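Local coordinates for protein glutathione S-transferase delta (Bombyx mori, PDB 3VK9) that probably conjugates glutathione to electrophilic compounds, acting as a homodimeric transferase of the insect delta class, at residues A21-L26 with S82-E87; T53-V58 with R68-Y73; G104-R109 with L159-S164; P152-A157 with K189-G194. All coordinates share one frame; numbering follows the deposited sequence.

Contact 1: A21-L26 with S82-E87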
loop_
_atom_site.group_PDB
_atom_site.type_symbol
_atom_site.label_atom_id
_atom_site.label_comp_id
_atom_site.label_asym_id
_atom_site.label_seq_id
_atom_site.Cartn_x
_atom_site.Cartn_y
_atom_site.Cartn_z
ATOM N N ALA A 21 -4.429 -18.444 -1.728
ATOM C CA ALA A 21 -4.793 -19.681 -1.049
ATOM C C ALA A 21 -4.742 -20.874 -2.004
ATOM O O ALA A 21 -4.278 -21.967 -1.634
ATOM C CB ALA A 21 -6.178 -19.554 -0.376
ATOM N N LYS A 22 -5.235 -20.686 -3.223
ATOM C CA LYS A 22 -5.170 -21.746 -4.227
ATOM C C LYS A 22 -3.728 -22.074 -4.573
ATOM O O LYS A 22 -3.366 -23.233 -4.658
ATOM C CB LYS A 22 -5.945 -21.364 -5.493
ATOM C CG LYS A 22 -7.461 -21.379 -5.299
ATOM C CD LYS A 22 -7.987 -22.781 -5.015
ATOM C CE LYS A 22 -9.520 -22.771 -5.004
ATOM N NZ LYS A 22 -10.125 -24.122 -4.849
ATOM N N ALA A 23 -2.905 -21.046 -4.762
ATOM C CA ALA A 23 -1.491 -21.257 -5.074
ATOM C C ALA A 23 -0.722 -22.004 -3.968
ATOM O O ALA A 23 0.232 -22.711 -4.247
ATOM C CB ALA A 23 -0.818 -19.922 -5.384
ATOM N N LEU A 24 -1.125 -21.826 -2.714
ATOM C CA LEU A 24 -0.518 -22.545 -1.595
ATOM C C LEU A 24 -1.262 -23.863 -1.275
ATOM O O LEU A 24 -0.850 -24.631 -0.405
ATOM C CB LEU A 24 -0.502 -21.652 -0.350
ATOM C CG LEU A 24 0.371 -20.381 -0.386
ATOM C CD1 LEU A 24 0.138 -19.495 0.849
ATOM C CD2 LEU A 24 1.837 -20.743 -0.515
ATOM N N ASN A 25 -2.363 -24.100 -1.977
ATOM C CA ASN A 25 -3.266 -25.212 -1.671
ATOM C C ASN A 25 -3.682 -25.255 -0.195
ATOM O O ASN A 25 -3.610 -26.302 0.448
ATOM C CB ASN A 25 -2.649 -26.555 -2.101
ATOM C CG ASN A 25 -3.631 -27.715 -1.973
ATOM O OD1 ASN A 25 -4.829 -27.524 -2.094
ATOM N ND2 ASN A 25 -3.121 -28.916 -1.726
ATOM N N LEU A 26 -4.101 -24.107 0.333
ATOM C CA LEU A 26 -4.647 -24.002 1.686
ATOM C C LEU A 26 -6.145 -24.263 1.727
ATOM O O LEU A 26 -6.845 -24.090 0.740
ATOM C CB LEU A 26 -4.430 -22.602 2.256
ATOM C CG LEU A 26 -3.041 -21.990 2.289
ATOM C CD1 LEU A 26 -3.115 -20.666 3.078
ATOM C CD2 LEU A 26 -2.036 -22.934 2.911
ATOM N N SER A 82 8.945 -20.068 -0.215
ATOM C CA SER A 82 8.241 -20.305 -1.469
ATOM C C SER A 82 8.617 -19.252 -2.512
ATOM O O SER A 82 8.791 -18.084 -2.177
ATOM C CB SER A 82 6.722 -20.267 -1.235
ATOM O OG SER A 82 6.022 -20.208 -2.459
ATOM N N SER A 83 8.719 -19.669 -3.773
ATOM C CA SER A 83 8.950 -18.748 -4.886
ATOM C C SER A 83 7.818 -17.718 -4.997
ATOM O O SER A 83 7.979 -16.674 -5.607
ATOM C CB SER A 83 9.082 -19.529 -6.204
ATOM O OG SER A 83 7.859 -20.176 -6.520
ATOM N N LEU A 84 6.668 -18.005 -4.394
ATOM C CA LEU A 84 5.575 -17.034 -4.394
ATOM C C LEU A 84 5.896 -15.787 -3.577
ATOM O O LEU A 84 5.255 -14.764 -3.754
ATOM C CB LEU A 84 4.294 -17.641 -3.835
ATOM C CG LEU A 84 3.609 -18.741 -4.625
ATOM C CD1 LEU A 84 2.728 -19.542 -3.674
ATOM C CD2 LEU A 84 2.797 -18.150 -5.774
ATOM N N TYR A 85 6.847 -15.888 -2.654
ATOM C CA TYR A 85 7.257 -14.727 -1.859
ATOM C C TYR A 85 8.676 -14.971 -1.362
ATOM O O TYR A 85 8.894 -15.267 -0.188
ATOM C CB TYR A 85 6.278 -14.479 -0.695
ATOM C CG TYR A 85 6.423 -13.124 -0.023
ATOM C CD1 TYR A 85 6.468 -11.944 -0.778
ATOM C CD2 TYR A 85 6.478 -13.012 1.368
ATOM C CE1 TYR A 85 6.592 -10.701 -0.172
ATOM C CE2 TYR A 85 6.596 -11.763 1.989
ATOM C CZ TYR A 85 6.652 -10.619 1.212
ATOM O OH TYR A 85 6.772 -9.390 1.820
ATOM N N PRO A 86 9.651 -14.900 -2.283
ATOM C CA PRO A 86 11.028 -15.327 -1.998
ATOM C C PRO A 86 11.646 -14.539 -0.838
ATOM O O PRO A 86 11.376 -13.345 -0.702
ATOM C CB PRO A 86 11.765 -15.043 -3.318
ATOM C CG PRO A 86 10.923 -14.023 -4.010
ATOM C CD PRO A 86 9.509 -14.375 -3.652
ATOM N N GLU A 87 12.454 -15.213 -0.022
ATOM C CA GLU A 87 13.121 -14.596 1.127
ATOM C C GLU A 87 14.322 -13.705 0.770
ATOM O O GLU A 87 14.704 -12.815 1.553
ATOM C CB GLU A 87 13.576 -15.678 2.102
ATOM C CG GLU A 87 12.435 -16.457 2.744
ATOM C CD GLU A 87 12.934 -17.488 3.736
ATOM O OE1 GLU A 87 13.552 -18.485 3.300
ATOM O OE2 GLU A 87 12.723 -17.285 4.949
#
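Leu-84 is presented by a turn of its own: its backbone N donates to Ser-82 OG at 3.0 Å and an N-H...O angle of 158°, an ST turn. The same residues form a type I beta turn, closed by Tyr-85 N on Ser-82 O at 3.0 Å. This loop runs between helices 67-78 and 89-119, and Leu-84 meets Ala-23 and Leu-24 of helix 12-24, so the contact joins the thioredoxin-like N-terminal domain of the glutathione transferase fold to the link leading into its helical domain. Ala-23 and Leu-24 lie in the last turn of their helix, which closes in a Schellman motif: Leu-26 N bonds Ala-21 O at 2.9 Å and Asn-25 N bonds Lys-22 O at 3.0 Å, with Asn-25 at a positive phi of 51°. Beyond the two segments, the backbone of Leu-84 pairs with that of Val-156, and Leu-24 also lies on Leu-74 of helix 67-78. The contact itself is purely apolar. The isobutyl fork of Leu-84 straddles the methyl of Ala-23, with both CD1 and CD2 4.0 Å from Ala-23 CB. Leu-24 sets its CG beside its own backbone N, chi1 -65°, which carries CD2 out toward the loop although the CB bond does not aim there. The two leucines slide past one another in opposite senses, and Leu-24 CD2 presses on Leu-84 CD1 at 3.5 Å, tighter than ordinary van der Waals contact.

Contact 2: T53-V58 with R68-Y73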
loop_
_atom_site.group_PDB
_atom_site.type_symbol
_atom_site.label_atom_id
_atom_site.label_comp_id
_atom_site.label_asym_id
_atom_site.label_seq_id
_atom_site.Cartn_x
_atom_site.Cartn_y
_atom_site.Cartn_z
ATOM N N THR A 53 -14.142 -3.625 6.359
ATOM C CA THR A 53 -13.865 -3.978 4.969
ATOM C C THR A 53 -13.735 -5.489 4.816
ATOM O O THR A 53 -13.697 -6.234 5.809
ATOM C CB THR A 53 -12.536 -3.368 4.506
ATOM O OG1 THR A 53 -11.482 -3.829 5.361
ATOM C CG2 THR A 53 -12.597 -1.824 4.531
ATOM N N VAL A 54 -13.673 -5.936 3.567
ATOM C CA VAL A 54 -13.259 -7.302 3.261
ATOM C C VAL A 54 -12.054 -7.217 2.350
ATOM O O VAL A 54 -11.898 -6.234 1.629
ATOM C CB VAL A 54 -14.369 -8.106 2.587
ATOM C CG1 VAL A 54 -15.504 -8.403 3.596
ATOM C CG2 VAL A 54 -14.900 -7.365 1.391
ATOM N N PRO A 55 -11.187 -8.241 2.385
ATOM C CA PRO A 55 -11.353 -9.437 3.215
ATOM C C PRO A 55 -10.898 -9.209 4.648
ATOM O O PRO A 55 -10.121 -8.289 4.912
ATOM C CB PRO A 55 -10.398 -10.427 2.555
ATOM C CG PRO A 55 -9.265 -9.559 2.094
ATOM C CD PRO A 55 -9.935 -8.288 1.606
ATOM N N THR A 56 -11.353 -10.054 5.567
ATOM C CA THR A 56 -10.750 -10.090 6.893
ATOM C C THR A 56 -10.359 -11.534 7.210
ATOM O O THR A 56 -11.204 -12.440 7.218
ATOM C CB THR A 56 -11.700 -9.541 7.999
ATOM O OG1 THR A 56 -12.187 -8.244 7.627
ATOM C CG2 THR A 56 -10.990 -9.448 9.340
ATOM N N LEU A 57 -9.072 -11.732 7.461
ATOM C CA LEU A 57 -8.520 -13.035 7.797
ATOM C C LEU A 57 -8.510 -13.153 9.330
ATOM O O LEU A 57 -8.010 -12.261 10.002
ATOM C CB LEU A 57 -7.091 -13.100 7.243
ATOM C CG LEU A 57 -6.261 -14.398 7.263
ATOM C CD1 LEU A 57 -5.623 -14.683 8.609
ATOM C CD2 LEU A 57 -7.085 -15.565 6.768
ATOM N N VAL A 58 -9.076 -14.220 9.888
ATOM C CA VAL A 58 -9.046 -14.392 11.345
ATOM C C VAL A 58 -8.379 -15.704 11.715
ATOM O O VAL A 58 -8.886 -16.793 11.421
ATOM C CB VAL A 58 -10.441 -14.315 11.990
ATOM C CG1 VAL A 58 -10.336 -14.452 13.511
ATOM C CG2 VAL A 58 -11.109 -13.004 11.620
ATOM N N ARG A 68 -3.125 -7.319 0.985
ATOM C CA ARG A 68 -1.700 -7.418 0.663
ATOM C C ARG A 68 -0.820 -7.831 1.834
ATOM O O ARG A 68 0.262 -8.361 1.622
ATOM C CB ARG A 68 -1.213 -6.133 -0.024
ATOM C CG ARG A 68 -1.929 -5.937 -1.372
ATOM C CD ARG A 68 -1.807 -4.527 -1.921
ATOM N NE ARG A 68 -2.690 -4.318 -3.065
ATOM C CZ ARG A 68 -3.958 -3.926 -2.962
ATOM N NH1 ARG A 68 -4.502 -3.703 -1.762
ATOM N NH2 ARG A 68 -4.694 -3.776 -4.059
ATOM N N ALA A 69 -1.286 -7.595 3.064
ATOM C CA ALA A 69 -0.655 -8.186 4.246
ATOM C C ALA A 69 -1.076 -9.654 4.463
ATOM O O ALA A 69 -0.298 -10.457 4.983
ATOM C CB ALA A 69 -0.955 -7.359 5.499
ATOM N N ILE A 70 -2.316 -9.987 4.097
ATOM C CA ILE A 70 -2.812 -11.354 4.266
ATOM C C ILE A 70 -2.058 -12.325 3.346
ATOM O O ILE A 70 -1.654 -13.424 3.763
ATOM C CB ILE A 70 -4.322 -11.455 3.938
ATOM C CG1 ILE A 70 -5.169 -10.694 4.961
ATOM C CG2 ILE A 70 -4.745 -12.940 3.809
ATOM C CD1 ILE A 70 -6.666 -10.488 4.544
ATOM N N ILE A 71 -1.879 -11.937 2.087
ATOM C CA ILE A 71 -1.257 -12.850 1.132
ATOM C C ILE A 71 0.206 -13.114 1.477
ATOM O O ILE A 71 0.690 -14.234 1.318
ATOM C CB ILE A 71 -1.422 -12.398 -0.357
ATOM C CG1 ILE A 71 -0.653 -11.100 -0.628
ATOM C CG2 ILE A 71 -2.909 -12.254 -0.711
ATOM C CD1 ILE A 71 -0.944 -10.448 -1.982
ATOM N N THR A 72 0.917 -12.102 1.953
ATOM C CA THR A 72 2.301 -12.349 2.352
ATOM C C THR A 72 2.310 -13.135 3.665
ATOM O O THR A 72 3.165 -13.998 3.859
ATOM C CB THR A 72 3.140 -11.070 2.446
ATOM O OG1 THR A 72 2.606 -10.202 3.457
ATOM C CG2 THR A 72 3.176 -10.326 1.089
ATOM N N TYR A 73 1.346 -12.861 4.552
ATOM C CA TYR A 73 1.215 -13.648 5.785
ATOM C C TYR A 73 1.011 -15.160 5.544
ATOM O O TYR A 73 1.609 -15.985 6.222
ATOM C CB TYR A 73 0.059 -13.138 6.643
ATOM C CG TYR A 73 -0.258 -14.018 7.847
ATOM C CD1 TYR A 73 0.612 -14.079 8.942
ATOM C CD2 TYR A 73 -1.438 -14.769 7.907
ATOM C CE1 TYR A 73 0.321 -14.851 10.065
ATOM C CE2 TYR A 73 -1.742 -15.570 9.051
ATOM C CZ TYR A 73 -0.852 -15.599 10.114
ATOM O OH TYR A 73 -1.112 -16.355 11.239
#
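Ile-70, on helix 67-78, lays its long branch into the angle between Leu-57 and Pro-55, and these three residues, with Tyr-73, bring the helix onto strand 56-59. The strand, its hairpin partner 62-64 and the helix form the beta-beta-alpha unit that ends a thioredoxin fold, and the cis peptide before Pro-55 is that fold's familiar cis-proline. Two branches of Ile-70 are in use. With CG1 beside the backbone N, chi1 -67°, and the chain then extended, CD1 reaches 3.7 Å from Pro-55 CG, against the proline ring, and 3.8 Å from Leu-57 CB. The other branch, CG2, turns to Leu-57 CG at 4.0 Å. Leu-57 thus offers its stem to the isoleucine, the side chains running obliquely to each other, while its outer methyl serves a second neighbour: CD1 lies 4.0 Å from Tyr-73 CE2, one turn further along the helix. Here the leucine and the tyrosine cross at about a right angle. Ile-64 of the neighbouring strand touches Leu-57, Ile-70 and Tyr-73 alike, and Val-17 of helix 12-24 closes on Ile-70, so the same core also takes in helix 12-24. Of the touching residues, Tyr-73 carries a polar group, and its phenol end lies outside this apolar cluster: its OH bonds Asp-59 OD2 and also Lys-90 of the second subunit. All four touching residues are buried, and across the contact only carbon meets carbon. Cohesion between helix and sheet therefore rests here on shape and on exclusion of water.

Contact 3: G104-R109 with L159-S164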
loop_
_atom_site.group_PDB
_atom_site.type_symbol
_atom_site.label_atom_id
_atom_site.label_comp_id
_atom_site.label_asym_id
_atom_site.label_seq_id
_atom_site.Cartn_x
_atom_site.Cartn_y
_atom_site.Cartn_z
ATOM N N GLY A 104 -1.439 1.607 -4.080
ATOM C CA GLY A 104 -1.302 3.057 -4.079
ATOM C C GLY A 104 -1.435 3.727 -5.430
ATOM O O GLY A 104 -1.725 4.921 -5.528
ATOM N N THR A 105 -1.230 2.954 -6.484
ATOM C CA THR A 105 -1.243 3.527 -7.816
ATOM C C THR A 105 -2.287 2.899 -8.731
ATOM O O THR A 105 -3.261 3.558 -9.090
ATOM C CB THR A 105 0.149 3.456 -8.483
ATOM O OG1 THR A 105 1.098 4.173 -7.677
ATOM C CG2 THR A 105 0.115 4.068 -9.895
ATOM N N LEU A 106 -2.104 1.635 -9.099
ATOM C CA LEU A 106 -2.981 1.031 -10.096
ATOM C C LEU A 106 -4.418 0.928 -9.599
ATOM O O LEU A 106 -5.342 1.479 -10.209
ATOM C CB LEU A 106 -2.459 -0.334 -10.569
ATOM C CG LEU A 106 -3.078 -0.788 -11.897
ATOM C CD1 LEU A 106 -2.020 -1.344 -12.826
ATOM C CD2 LEU A 106 -4.222 -1.793 -11.694
ATOM N N TYR A 107 -4.616 0.242 -8.486
ATOM C CA TYR A 107 -5.977 0.043 -8.032
ATOM C C TYR A 107 -6.581 1.344 -7.497
ATOM O O TYR A 107 -7.765 1.610 -7.667
ATOM C CB TYR A 107 -6.087 -1.106 -7.022
ATOM C CG TYR A 107 -7.529 -1.402 -6.709
ATOM C CD1 TYR A 107 -8.293 -2.178 -7.562
ATOM C CD2 TYR A 107 -8.141 -0.863 -5.594
ATOM C CE1 TYR A 107 -9.632 -2.425 -7.305
ATOM C CE2 TYR A 107 -9.488 -1.107 -5.326
ATOM C CZ TYR A 107 -10.221 -1.893 -6.187
ATOM O OH TYR A 107 -11.551 -2.146 -5.930
ATOM N N GLN A 108 -5.755 2.181 -6.891
ATOM C CA GLN A 108 -6.236 3.467 -6.406
ATOM C C GLN A 108 -6.768 4.303 -7.562
ATOM O O GLN A 108 -7.835 4.891 -7.472
ATOM C CB GLN A 108 -5.120 4.220 -5.677
ATOM C CG GLN A 108 -5.577 5.528 -5.075
ATOM C CD GLN A 108 -6.635 5.319 -4.002
ATOM O OE1 GLN A 108 -6.386 4.662 -2.981
ATOM N NE2 GLN A 108 -7.829 5.859 -4.237
ATOM N N ARG A 109 -6.013 4.352 -8.651
ATOM C CA ARG A 109 -6.404 5.164 -9.788
ATOM C C ARG A 109 -7.658 4.611 -10.414
ATOM O O ARG A 109 -8.553 5.373 -10.782
ATOM C CB ARG A 109 -5.265 5.260 -10.808
ATOM C CG ARG A 109 -4.161 6.156 -10.295
ATOM C CD ARG A 109 -2.954 6.159 -11.183
ATOM N NE ARG A 109 -1.933 7.034 -10.624
ATOM C CZ ARG A 109 -0.946 7.560 -11.332
ATOM N NH1 ARG A 109 -0.868 7.306 -12.626
ATOM N NH2 ARG A 109 -0.051 8.347 -10.749
ATOM N N LEU A 159 -0.603 -12.119 -8.375
ATOM C CA LEU A 159 -1.947 -12.499 -7.980
ATOM C C LEU A 159 -2.771 -11.288 -7.507
ATOM O O LEU A 159 -3.950 -11.146 -7.834
ATOM C CB LEU A 159 -1.886 -13.586 -6.896
ATOM C CG LEU A 159 -1.118 -14.873 -7.231
ATOM C CD1 LEU A 159 -1.163 -15.883 -6.049
ATOM C CD2 LEU A 159 -1.652 -15.507 -8.498
ATOM N N SER A 160 -2.143 -10.418 -6.736
ATOM C CA SER A 160 -2.802 -9.193 -6.289
ATOM C C SER A 160 -3.058 -8.267 -7.484
ATOM O O SER A 160 -4.154 -7.735 -7.640
ATOM C CB SER A 160 -1.956 -8.490 -5.224
ATOM O OG SER A 160 -2.610 -7.336 -4.746
ATOM N N LEU A 161 -2.048 -8.094 -8.334
ATOM C CA LEU A 161 -2.195 -7.212 -9.491
ATOM C C LEU A 161 -3.218 -7.729 -10.493
ATOM O O LEU A 161 -3.933 -6.942 -11.121
ATOM C CB LEU A 161 -0.848 -6.944 -10.185
ATOM C CG LEU A 161 -0.055 -5.737 -9.648
ATOM C CD1 LEU A 161 1.412 -5.741 -10.121
ATOM C CD2 LEU A 161 -0.729 -4.392 -9.977
ATOM N N ILE A 162 -3.296 -9.045 -10.660
ATOM C CA ILE A 162 -4.241 -9.544 -11.631
ATOM C C ILE A 162 -5.659 -9.409 -11.109
ATOM O O ILE A 162 -6.564 -9.112 -11.870
ATOM C CB ILE A 162 -3.919 -10.966 -12.179
ATOM C CG1 ILE A 162 -4.667 -11.170 -13.507
ATOM C CG2 ILE A 162 -4.298 -12.039 -11.184
ATOM C CD1 ILE A 162 -4.099 -12.249 -14.387
ATOM N N ALA A 163 -5.851 -9.560 -9.796
ATOM C CA ALA A 163 -7.174 -9.341 -9.226
ATOM C C ALA A 163 -7.629 -7.903 -9.487
ATOM O O ALA A 163 -8.798 -7.659 -9.817
ATOM C CB ALA A 163 -7.198 -9.653 -7.735
ATOM N N SER A 164 -6.706 -6.956 -9.349
ATOM C CA SER A 164 -6.999 -5.553 -9.687
ATOM C C SER A 164 -7.237 -5.350 -11.192
ATOM O O SER A 164 -8.321 -4.925 -11.603
ATOM C CB SER A 164 -5.865 -4.647 -9.214
ATOM O OG SER A 164 -5.721 -4.733 -7.813
#
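The Tyr-107 ring is approached obliquely by Ser-164, whose OG lies 3.6 Å from CD1 while its CB stands 3.8 Å from the same ring carbon. OG is also 3.7 Å from Tyr-107 CB, so the serine sits where the ring leaves its helix. A second flat group, the Arg-109 guanidinium, has one face near Thr-105 CG2, which stands 3.7 Å above its plane and toward the rim. Segments 104-109 and 159-164 belong to helices 89-119 and 156-167 of the all-helical C-terminal domain, and run nearly parallel, at 22°, with axes 10.2 Å apart. A wider, pi-type turn occurs at 104-106. Leu-106 adds an apolar flank, its CD2 4.1 Å from Ser-164 CB, but the leucine was built in two conformers and this detail is doubtful. The two hydroxyls do not bond each other: Tyr-107 OH pairs with Tyr-115 OH, and Ser-164 OG reaches across to Asp-102 OD1 of helix 89-119. The second carboxylate oxygen of Asp-102 bonds Ser-160 OG and forms a salt bridge with Arg-68. That a carboxylate satisfies the serine oxygen is consistent with a buried serine lying against an aromatic ring.

Contact 4: P152-A157 with K189-G194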
loop_
_atom_site.group_PDB
_atom_site.type_symbol
_atom_site.label_atom_id
_atom_site.label_comp_id
_atom_site.label_asym_id
_atom_site.label_seq_id
_atom_site.Cartn_x
_atom_site.Cartn_y
_atom_site.Cartn_z
ATOM N N PRO A 152 11.297 -13.904 -12.166
ATOM C CA PRO A 152 11.067 -15.005 -13.102
ATOM C C PRO A 152 9.919 -15.942 -12.702
ATOM O O PRO A 152 9.449 -16.683 -13.549
ATOM C CB PRO A 152 12.409 -15.750 -13.094
ATOM C CG PRO A 152 13.008 -15.437 -11.757
ATOM C CD PRO A 152 12.598 -14.022 -11.474
ATOM N N ASN A 153 9.476 -15.916 -11.451
ATOM C CA ASN A 153 8.401 -16.816 -11.035
ATOM C C ASN A 153 7.100 -16.079 -10.741
ATOM O O ASN A 153 7.101 -14.878 -10.468
ATOM C CB ASN A 153 8.827 -17.599 -9.800
ATOM C CG ASN A 153 10.231 -18.146 -9.927
ATOM O OD1 ASN A 153 10.535 -18.852 -10.882
ATOM N ND2 ASN A 153 11.101 -17.806 -8.976
ATOM N N LEU A 154 5.993 -16.812 -10.788
ATOM C CA LEU A 154 4.724 -16.302 -10.287
ATOM C C LEU A 154 4.893 -15.909 -8.808
ATOM O O LEU A 154 5.465 -16.666 -8.021
ATOM C CB LEU A 154 3.646 -17.373 -10.411
ATOM C CG LEU A 154 2.232 -16.970 -9.974
ATOM C CD1 LEU A 154 1.537 -16.217 -11.097
ATOM C CD2 LEU A 154 1.435 -18.199 -9.566
ATOM N N THR A 155 4.420 -14.723 -8.439
ATOM C CA THR A 155 4.471 -14.300 -7.023
ATOM C C THR A 155 3.145 -13.700 -6.549
ATOM O O THR A 155 2.249 -13.419 -7.347
ATOM C CB THR A 155 5.587 -13.273 -6.757
ATOM O OG1 THR A 155 5.275 -12.038 -7.418
ATOM C CG2 THR A 155 6.952 -13.795 -7.249
ATOM N N VAL A 156 3.020 -13.495 -5.242
ATOM C CA VAL A 156 1.832 -12.858 -4.722
ATOM C C VAL A 156 1.589 -11.491 -5.373
ATOM O O VAL A 156 0.463 -10.995 -5.352
ATOM C CB VAL A 156 1.884 -12.720 -3.180
ATOM C CG1 VAL A 156 1.731 -14.087 -2.528
ATOM C CG2 VAL A 156 3.189 -12.043 -2.751
ATOM N N ALA A 157 2.638 -10.878 -5.934
ATOM C CA ALA A 157 2.464 -9.627 -6.671
ATOM C C ALA A 157 1.632 -9.806 -7.946
ATOM O O ALA A 157 0.774 -8.982 -8.244
ATOM C CB ALA A 157 3.813 -8.983 -6.995
ATOM N N LYS A 189 -3.328 -16.081 -16.001
ATOM C CA LYS A 189 -4.570 -16.840 -16.118
ATOM C C LYS A 189 -4.310 -18.341 -16.255
ATOM O O LYS A 189 -5.007 -19.163 -15.654
ATOM C CB LYS A 189 -5.357 -16.369 -17.344
ATOM C CG LYS A 189 -6.170 -15.110 -17.143
ATOM C CD LYS A 189 -6.566 -14.545 -18.492
ATOM C CE LYS A 189 -8.000 -14.054 -18.526
ATOM N NZ LYS A 189 -8.355 -13.729 -19.946
ATOM N N SER A 190 -3.302 -18.695 -17.052
ATOM C CA SER A 190 -3.015 -20.090 -17.369
ATOM C C SER A 190 -2.035 -20.743 -16.404
ATOM O O SER A 190 -1.751 -21.939 -16.516
ATOM C CB SER A 190 -2.451 -20.204 -18.788
ATOM O OG SER A 190 -3.103 -19.304 -19.655
ATOM N N THR A 191 -1.492 -19.970 -15.473
ATOM C CA THR A 191 -0.508 -20.547 -14.553
ATOM C C THR A 191 -0.851 -20.443 -13.069
ATOM O O THR A 191 -0.348 -21.223 -12.257
ATOM C CB THR A 191 0.928 -20.020 -14.814
ATOM O OG1 THR A 191 0.941 -18.591 -14.788
ATOM C CG2 THR A 191 1.443 -20.510 -16.174
ATOM N N ALA A 192 -1.706 -19.491 -12.705
ATOM C CA ALA A 192 -2.138 -19.396 -11.319
ATOM C C ALA A 192 -3.098 -20.547 -10.996
ATOM O O ALA A 192 -4.166 -20.647 -11.591
ATOM C CB ALA A 192 -2.801 -18.048 -11.056
ATOM N N PRO A 193 -2.719 -21.430 -10.056
ATOM C CA PRO A 193 -3.632 -22.526 -9.707
ATOM C C PRO A 193 -5.023 -21.994 -9.298
ATOM O O PRO A 193 -5.109 -20.976 -8.603
ATOM C CB PRO A 193 -2.942 -23.183 -8.505
ATOM C CG PRO A 193 -1.488 -22.863 -8.679
ATOM C CD PRO A 193 -1.469 -21.469 -9.272
ATOM N N GLY A 194 -6.084 -22.663 -9.746
ATOM C CA GLY A 194 -7.442 -22.339 -9.338
ATOM C C GLY A 194 -7.933 -20.958 -9.739
ATOM O O GLY A 194 -8.835 -20.405 -9.109
#
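Leu-154 meets the end of helix 179-191 with its outer methyls. CD2 lies 4.2 Å from Ala-192 CA and 4.4 Å from Pro-193 CD, so that it rests where the chain leaves the helix, and CD1 stands 4.4 Å from Thr-191 OG1. That hydroxyl is engaged elsewhere, with Thr-187 O and Tyr-148 OH. The leucine CG points away from its own backbone N, chi1 -178°, which extends the side chain toward the Thr-191 to Pro-193 backbone. Leu-154 directly precedes the N-cap, Thr-155, of helix 156-167. Thr-155 OG1 accepts from Ala-157 N at 3.2 Å, with a bent N-H...O angle of 135°, and Asp-158 OD2 accepts from Thr-155 N; this resembles the Ser/Thr-X-X-Asp capping box known in glutathione transferases. Leu-154, just ahead of the cap, also packs on Leu-159 in the first turn, the leucine pair of a hydrophobic staple. Farther out, Val-156 lies on Ile-71 and Val-75 of helix 67-78, while Ala-157 touches Val-95 of helix 89-119. Tyr-148, the partner of Thr-191, packs against Leu-154 as well.

How the contacts relate
Contact 2 is nested along the chain inside the loop closed by contact 1; contacts 3 and 4 follow, and their segments alternate. Helix 156-167 serves both contacts 3 and 4, whose centres lie about 15 Å apart. Contacts 1 and 4 are nearest, with centres about 9 Å apart, and are joined by a probable backbone hydrogen bond from Val-156 N to Leu-84 O. Between contacts 2 and 3, about 15 Å apart, Ile-71 packs on Ser-160. The start of helix 156-167 thus ties the thioredoxin-like domain to the helical one. Contacts 2 and 3 both adjoin the second subunit, so these packings border the dimer interface.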